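Local coordinates for regulator of nonsense transcripts 2 (Homo sapiens, PDB 4CEM), which acts in nonsense-mediated mRNA decay, probably as a scaffold between decay factors, and is seen here through the first of its three MIF4G domains, at residues 150-153 / 154-158; 168-171 / 172-176. One frame throughout, in Å; residues are numbered along the deposited sequence.

Contact 1 (150-153 / 154-158); sequences LRFI and AELTI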
ATOM      1  N   LEU A 150      -0.254   4.752   1.374  1.00 48.71           N
ATOM      2  CA  LEU A 150       0.398   3.817   2.283  1.00 47.67           C
ATOM      3  C   LEU A 150       1.385   2.942   1.514  1.00 46.53           C
ATOM      4  O   LEU A 150       2.517   2.750   1.945  1.00 47.60           O
ATOM      5  CB  LEU A 150      -0.626   2.963   3.027  1.00 47.83           C
ATOM      6  CG  LEU A 150      -0.067   2.219   4.244  1.00 49.30           C
ATOM      7  CD1 LEU A 150       0.263   3.191   5.364  1.00 52.07           C
ATOM      8  CD2 LEU A 150      -1.042   1.156   4.733  1.00 48.83           C
ATOM      9  N   ARG A 151       0.970   2.433   0.363  1.00 45.43           N
ATOM     10  CA  ARG A 151       1.875   1.653  -0.460  1.00 45.44           C
ATOM     11  C   ARG A 151       3.058   2.501  -0.901  1.00 43.66           C
ATOM     12  O   ARG A 151       4.203   2.035  -0.903  1.00 42.00           O
ATOM     13  CB  ARG A 151       1.163   1.103  -1.689  1.00 47.92           C
ATOM     14  CG  ARG A 151       2.116   0.448  -2.678  1.00 50.70           C
ATOM     15  CD  ARG A 151       1.408   0.073  -3.955  1.00 51.45           C
ATOM     16  NE  ARG A 151       2.340  -0.463  -4.937  1.00 53.68           N
ATOM     17  CZ  ARG A 151       1.994  -0.847  -6.163  1.00 55.30           C
ATOM     18  NH1 ARG A 151       0.733  -0.751  -6.564  1.00 57.08           N
ATOM     19  NH2 ARG A 151       2.912  -1.328  -6.992  1.00 56.66           N
ATOM     20  N   PHE A 152       2.766   3.742  -1.287  1.00 43.25           N
ATOM     21  CA  PHE A 152       3.780   4.658  -1.795  1.00 41.90           C
ATOM     22  C   PHE A 152       4.841   4.914  -0.716  1.00 41.82           C
ATOM     23  O   PHE A 152       6.019   4.661  -0.950  1.00 41.20           O
ATOM     24  CB  PHE A 152       3.117   5.956  -2.260  1.00 43.04           C
ATOM     25  CG  PHE A 152       3.990   6.851  -3.130  1.00 43.90           C
ATOM     26  CD1 PHE A 152       5.324   6.562  -3.411  1.00 43.39           C
ATOM     27  CD2 PHE A 152       3.445   8.014  -3.670  1.00 43.03           C
ATOM     28  CE1 PHE A 152       6.082   7.410  -4.196  1.00 43.25           C
ATOM     29  CE2 PHE A 152       4.205   8.862  -4.454  1.00 42.44           C
ATOM     30  CZ  PHE A 152       5.523   8.558  -4.718  1.00 43.02           C
ATOM     31  N   ILE A 153       4.438   5.370   0.472  1.00 42.70           N
ATOM     32  CA  ILE A 153       5.427   5.627   1.536  1.00 43.15           C
ATOM     33  C   ILE A 153       6.171   4.351   1.950  1.00 42.42           C
ATOM     34  O   ILE A 153       7.357   4.414   2.337  1.00 41.20           O
ATOM     35  CB  ILE A 153       4.843   6.348   2.780  1.00 44.37           C
ATOM     36  CG1 ILE A 153       3.835   5.473   3.515  1.00 45.32           C
ATOM     37  CG2 ILE A 153       4.218   7.687   2.391  1.00 44.32           C
ATOM     38  CD1 ILE A 153       3.322   6.110   4.786  1.00 46.04           C
ATOM     39  N   ALA A 154       5.484   3.207   1.844  1.00 40.32           N
ATOM     40  CA  ALA A 154       6.120   1.887   2.010  1.00 38.75           C
ATOM     41  C   ALA A 154       7.279   1.685   1.027  1.00 37.62           C
ATOM     42  O   ALA A 154       8.399   1.437   1.455  1.00 36.34           O
ATOM     43  CB  ALA A 154       5.101   0.774   1.854  1.00 38.23           C
ATOM     44  N   GLU A 155       7.028   1.818  -0.276  1.00 36.15           N
ATOM     45  CA  GLU A 155       8.111   1.669  -1.257  1.00 37.46           C
ATOM     46  C   GLU A 155       9.232   2.655  -0.996  1.00 36.64           C
ATOM     47  O   GLU A 155      10.407   2.275  -0.992  1.00 35.47           O
ATOM     48  CB  GLU A 155       7.632   1.860  -2.702  1.00 38.76           C
ATOM     49  CG  GLU A 155       6.996   0.636  -3.335  1.00 41.11           C
ATOM     50  CD  GLU A 155       7.891  -0.590  -3.356  1.00 41.48           C
ATOM     51  OE1 GLU A 155       9.129  -0.472  -3.440  1.00 44.69           O
ATOM     52  OE2 GLU A 155       7.339  -1.690  -3.297  1.00 42.56           O
ATOM     53  N   LEU A 156       8.869   3.920  -0.781  1.00 35.45           N
ATOM     54  CA  LEU A 156       9.866   4.965  -0.565  1.00 35.02           C
ATOM     55  C   LEU A 156      10.803   4.620   0.593  1.00 33.79           C
ATOM     56  O   LEU A 156      11.969   5.023   0.597  1.00 33.26           O
ATOM     57  CB  LEU A 156       9.197   6.320  -0.310  1.00 35.58           C
ATOM     58  CG  LEU A 156       8.569   7.001  -1.525  1.00 34.22           C
ATOM     59  CD1 LEU A 156       7.704   8.161  -1.069  1.00 33.49           C
ATOM     60  CD2 LEU A 156       9.653   7.466  -2.479  1.00 33.55           C
ATOM     61  N   THR A 157      10.294   3.886   1.575  1.00 31.68           N
ATOM     62  CA  THR A 157      11.139   3.405   2.652  1.00 31.40           C
ATOM     63  C   THR A 157      11.972   2.214   2.155  1.00 30.86           C
ATOM     64  O   THR A 157      13.195   2.228   2.240  1.00 31.03           O
ATOM     65  CB  THR A 157      10.304   3.035   3.897  1.00 31.58           C
ATOM     66  OG1 THR A 157       9.364   4.084   4.175  1.00 31.59           O
ATOM     67  CG2 THR A 157      11.200   2.818   5.105  1.00 30.67           C
ATOM     68  N   ILE A 158      11.317   1.207   1.591  1.00 31.99           N
ATOM     69  CA  ILE A 158      12.015  -0.005   1.134  1.00 31.83           C
ATOM     70  C   ILE A 158      13.152   0.340   0.191  1.00 31.78           C
ATOM     71  O   ILE A 158      14.237  -0.241   0.254  1.00 34.61           O
ATOM     72  CB  ILE A 158      11.085  -0.967   0.380  1.00 30.78           C
ATOM     73  CG1 ILE A 158      10.006  -1.511   1.306  1.00 29.82           C
ATOM     74  CG2 ILE A 158      11.892  -2.122  -0.189  1.00 30.91           C
ATOM     75  CD1 ILE A 158       8.908  -2.231   0.576  1.00 29.57           C
TER
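Phe-152 and Leu-156 meet one helical turn apart on helix 143-158, an i, i+4 apolar pair within the all-helical MIF4G fold. The phenyl ring swings out with CG opposite the backbone N (chi1 -165°), so that its CD1/CE1 side leans along the helix over the next turn. There Leu-156 CD1 approaches Phe-152 CE1 at 3.6 Å, and its branch carbon CG lies 3.7 Å from the same CE1; the isobutyl group and the ring cross obliquely. Neither has a polar group to satisfy, which suits them to this place: Ala-106, Val-107 and Cys-110 of helix 103-116 pack on the ring, and Leu-124 and Trp-128 of helix 120-137 on the leucine. With Leu-156 cut back to an alanine, the CE1 side of Phe-152 would probably lose its neighbour on the next turn, leaving a gap there. Ala-154 is the small residue of the turn, and its CB, 3.2 Å from Arg-151 O, faces Cys-199 and Ile-203 of helix 189-204, a methyl group being small enough to suit a close approach of that helix. Glu-155 bends at chi2 (-57°), and its OE2 forms a salt bridge with Arg-25, a charged mate that probably offsets the cost of burying the carboxylate; Arg-151 NE stays 5.4 Å from this OE2. Four i, i+4 backbone bonds join the two segments, Leu-156 N to Phe-152 O at 2.9 Å being the straightest (N-H...O 174°). In the last turn of the helix Thr-157 satisfies its own hydroxyl: OG1 folds back to donate to Ile-153 O at 2.7 Å, while Thr-157 N donates to the same oxygen at 3.1 Å from the opposite face of the carbonyl plane.

Contact 2 (168-171 / 172-176); sequences LSLI and YEQLK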
ATOM      1  N   LEU A 168       9.815   3.805   8.438  1.00 40.89           N
ATOM      2  CA  LEU A 168       9.112   2.774   9.212  1.00 43.99           C
ATOM      3  C   LEU A 168       8.201   3.450  10.228  1.00 45.33           C
ATOM      4  O   LEU A 168       7.020   3.114  10.345  1.00 47.04           O
ATOM      5  CB  LEU A 168      10.079   1.822   9.929  1.00 42.88           C
ATOM      6  CG  LEU A 168      10.939   0.905   9.051  1.00 42.85           C
ATOM      7  CD1 LEU A 168      11.949   0.159   9.912  1.00 40.89           C
ATOM      8  CD2 LEU A 168      10.076  -0.058   8.252  1.00 41.04           C
ATOM      9  N   SER A 169       8.767   4.415  10.942  1.00 46.98           N
ATOM     10  CA  SER A 169       8.031   5.208  11.918  1.00 47.53           C
ATOM     11  C   SER A 169       6.792   5.837  11.293  1.00 45.88           C
ATOM     12  O   SER A 169       5.706   5.747  11.847  1.00 46.28           O
ATOM     13  CB  SER A 169       8.943   6.291  12.499  1.00 48.77           C
ATOM     14  OG  SER A 169       8.192   7.255  13.199  1.00 54.39           O
ATOM     15  N   LEU A 170       6.952   6.452  10.128  1.00 45.37           N
ATOM     16  CA  LEU A 170       5.821   7.064   9.443  1.00 46.28           C
ATOM     17  C   LEU A 170       4.737   6.049   9.067  1.00 47.79           C
ATOM     18  O   LEU A 170       3.555   6.331   9.225  1.00 48.60           O
ATOM     19  CB  LEU A 170       6.297   7.796   8.199  1.00 46.97           C
ATOM     20  CG  LEU A 170       5.244   8.684   7.543  1.00 48.88           C
ATOM     21  CD1 LEU A 170       5.102   9.980   8.323  1.00 48.74           C
ATOM     22  CD2 LEU A 170       5.609   8.952   6.090  1.00 48.93           C
ATOM     23  N   ILE A 171       5.136   4.876   8.574  1.00 49.72           N
ATOM     24  CA  ILE A 171       4.175   3.821   8.218  1.00 49.89           C
ATOM     25  C   ILE A 171       3.479   3.275   9.466  1.00 50.20           C
ATOM     26  O   ILE A 171       2.263   3.101   9.480  1.00 49.43           O
ATOM     27  CB  ILE A 171       4.845   2.639   7.473  1.00 49.92           C
ATOM     28  CG1 ILE A 171       5.448   3.079   6.143  1.00 48.48           C
ATOM     29  CG2 ILE A 171       3.841   1.528   7.185  1.00 48.72           C
ATOM     30  CD1 ILE A 171       6.514   2.127   5.646  1.00 48.26           C
ATOM     31  N   TYR A 172       4.254   3.000  10.510  1.00 54.43           N
ATOM     32  CA  TYR A 172       3.696   2.506  11.773  1.00 59.92           C
ATOM     33  C   TYR A 172       2.600   3.442  12.262  1.00 61.60           C
ATOM     34  O   TYR A 172       1.510   2.999  12.616  1.00 63.23           O
ATOM     35  CB  TYR A 172       4.787   2.376  12.846  1.00 64.04           C
ATOM     36  CG  TYR A 172       4.375   1.545  14.045  1.00 67.77           C
ATOM     37  CD1 TYR A 172       4.377   0.154  13.980  1.00 70.57           C
ATOM     38  CD2 TYR A 172       3.985   2.144  15.244  1.00 67.76           C
ATOM     39  CE1 TYR A 172       3.999  -0.621  15.067  1.00 71.29           C
ATOM     40  CE2 TYR A 172       3.607   1.376  16.337  1.00 70.04           C
ATOM     41  CZ  TYR A 172       3.615  -0.009  16.244  1.00 70.86           C
ATOM     42  OH  TYR A 172       3.247  -0.795  17.315  1.00 69.18           O
ATOM     43  N   GLU A 173       2.901   4.738  12.264  1.00 64.06           N
ATOM     44  CA  GLU A 173       1.932   5.766  12.637  1.00 66.12           C
ATOM     45  C   GLU A 173       0.606   5.628  11.903  1.00 64.69           C
ATOM     46  O   GLU A 173      -0.452   5.615  12.530  1.00 65.18           O
ATOM     47  CB  GLU A 173       2.490   7.170  12.370  1.00 70.62           C
ATOM     48  CG  GLU A 173       2.902   7.944  13.613  1.00 73.44           C
ATOM     49  CD  GLU A 173       2.741   9.444  13.424  1.00 76.41           C
ATOM     50  OE1 GLU A 173       3.129   9.963  12.351  1.00 77.44           O
ATOM     51  OE2 GLU A 173       2.205  10.099  14.343  1.00 78.49           O
ATOM     52  N   GLN A 174       0.657   5.533  10.577  1.00 62.75           N
ATOM     53  CA  GLN A 174      -0.572   5.525   9.792  1.00 64.30           C
ATOM     54  C   GLN A 174      -1.317   4.212   9.954  1.00 65.76           C
ATOM     55  O   GLN A 174      -2.541   4.189   9.881  1.00 68.05           O
ATOM     56  CB  GLN A 174      -0.302   5.800   8.312  1.00 66.65           C
ATOM     57  CG  GLN A 174       0.547   7.031   8.028  1.00 68.90           C
ATOM     58  CD  GLN A 174       0.203   8.223   8.907  1.00 73.26           C
ATOM     59  OE1 GLN A 174       1.071   8.784   9.592  1.00 75.59           O
ATOM     60  NE2 GLN A 174      -1.069   8.607   8.906  1.00 71.87           N
ATOM     61  N   LEU A 175      -0.582   3.124  10.180  1.00 67.15           N
ATOM     62  CA  LEU A 175      -1.206   1.818  10.423  1.00 68.59           C
ATOM     63  C   LEU A 175      -1.968   1.800  11.742  1.00 68.65           C
ATOM     64  O   LEU A 175      -3.092   1.297  11.808  1.00 71.60           O
ATOM     65  CB  LEU A 175      -0.173   0.675  10.419  1.00 69.47           C
ATOM     66  CG  LEU A 175      -0.139  -0.308   9.240  1.00 68.02           C
ATOM     67  CD1 LEU A 175       0.419  -1.642   9.718  1.00 67.56           C
ATOM     68  CD2 LEU A 175      -1.506  -0.522   8.607  1.00 67.09           C
ATOM     69  N   LYS A 176      -1.341   2.329  12.791  1.00 69.16           N
ATOM     70  CA  LYS A 176      -1.996   2.478  14.092  1.00 69.70           C
ATOM     71  C   LYS A 176      -3.385   3.093  13.953  1.00 68.02           C
ATOM     72  O   LYS A 176      -4.330   2.627  14.582  1.00 72.38           O
ATOM     73  CB  LYS A 176      -1.149   3.329  15.055  1.00 71.35           C
ATOM     74  CG  LYS A 176      -0.502   2.548  16.193  1.00 72.10           C
ATOM     75  CD  LYS A 176      -0.123   3.451  17.366  1.00 72.84           C
ATOM     76  CE  LYS A 176      -0.017   2.672  18.673  1.00 74.24           C
ATOM     77  NZ  LYS A 176      -0.242   3.528  19.875  1.00 75.91           N
TER
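Gln-174 folds back against the carbonyl of Leu-170, one turn earlier on helix 164-181. Its CB sits 3.9 Å from Ile-171 O and about as far from Leu-170 O. CG lies opposite the carbonyl carbon (chi1 -51°), which carries it to 3.3 Å from Leu-170 O, and the bend at chi2 keeps CD beside that oxygen. At the tip, OE1 comes to 3.5 Å from Leu-170 O, two acceptors that do not bond, and to 4.4 Å from the Leu-170 methyl CD1. The side chain also touches Leu-150 of helix 143-158 and Phe-132 of helix 120-137. It is CG that brings the chain alongside, and a glutamine suits the place by its flexible aliphatic part. The carbonyl it lies along is already engaged, since Gln-174 N donates to Leu-170 O at 3.3 Å. Tyr-172 N reaches Leu-168 O more closely, at 2.8 Å; its side chain packs on Pro-235 and Leu-239 of helix 230-259, and a large, partly exposed aromatic suits this boundary. Regular i, i+4 bonding, with apolar and polar residues on different sides, is typical of the amphipathic helices that stack in HEAT-like MIF4G domains.

Contact 1 and contact 2 lie on consecutive antiparallel helices, 143-158 and 164-181, their centres about 11 Å apart. They touch directly: Ile-171 CD1 packs 3.7 Å from Ala-154 CA, and Ile-153 CD1 meets Leu-170 CD2 at 3.9 Å. Both helices also pack on helices 120-137 and 189-204. Contact 1 is the core member: its residues are nearly all buried and mostly apolar, with a single acid buried among them. Contact 2 has one buried side and one at the surface, where Ser-169, Glu-173 and Lys-176 are exposed, so most of its polar residues turn outward while its apolar side chains pack inward.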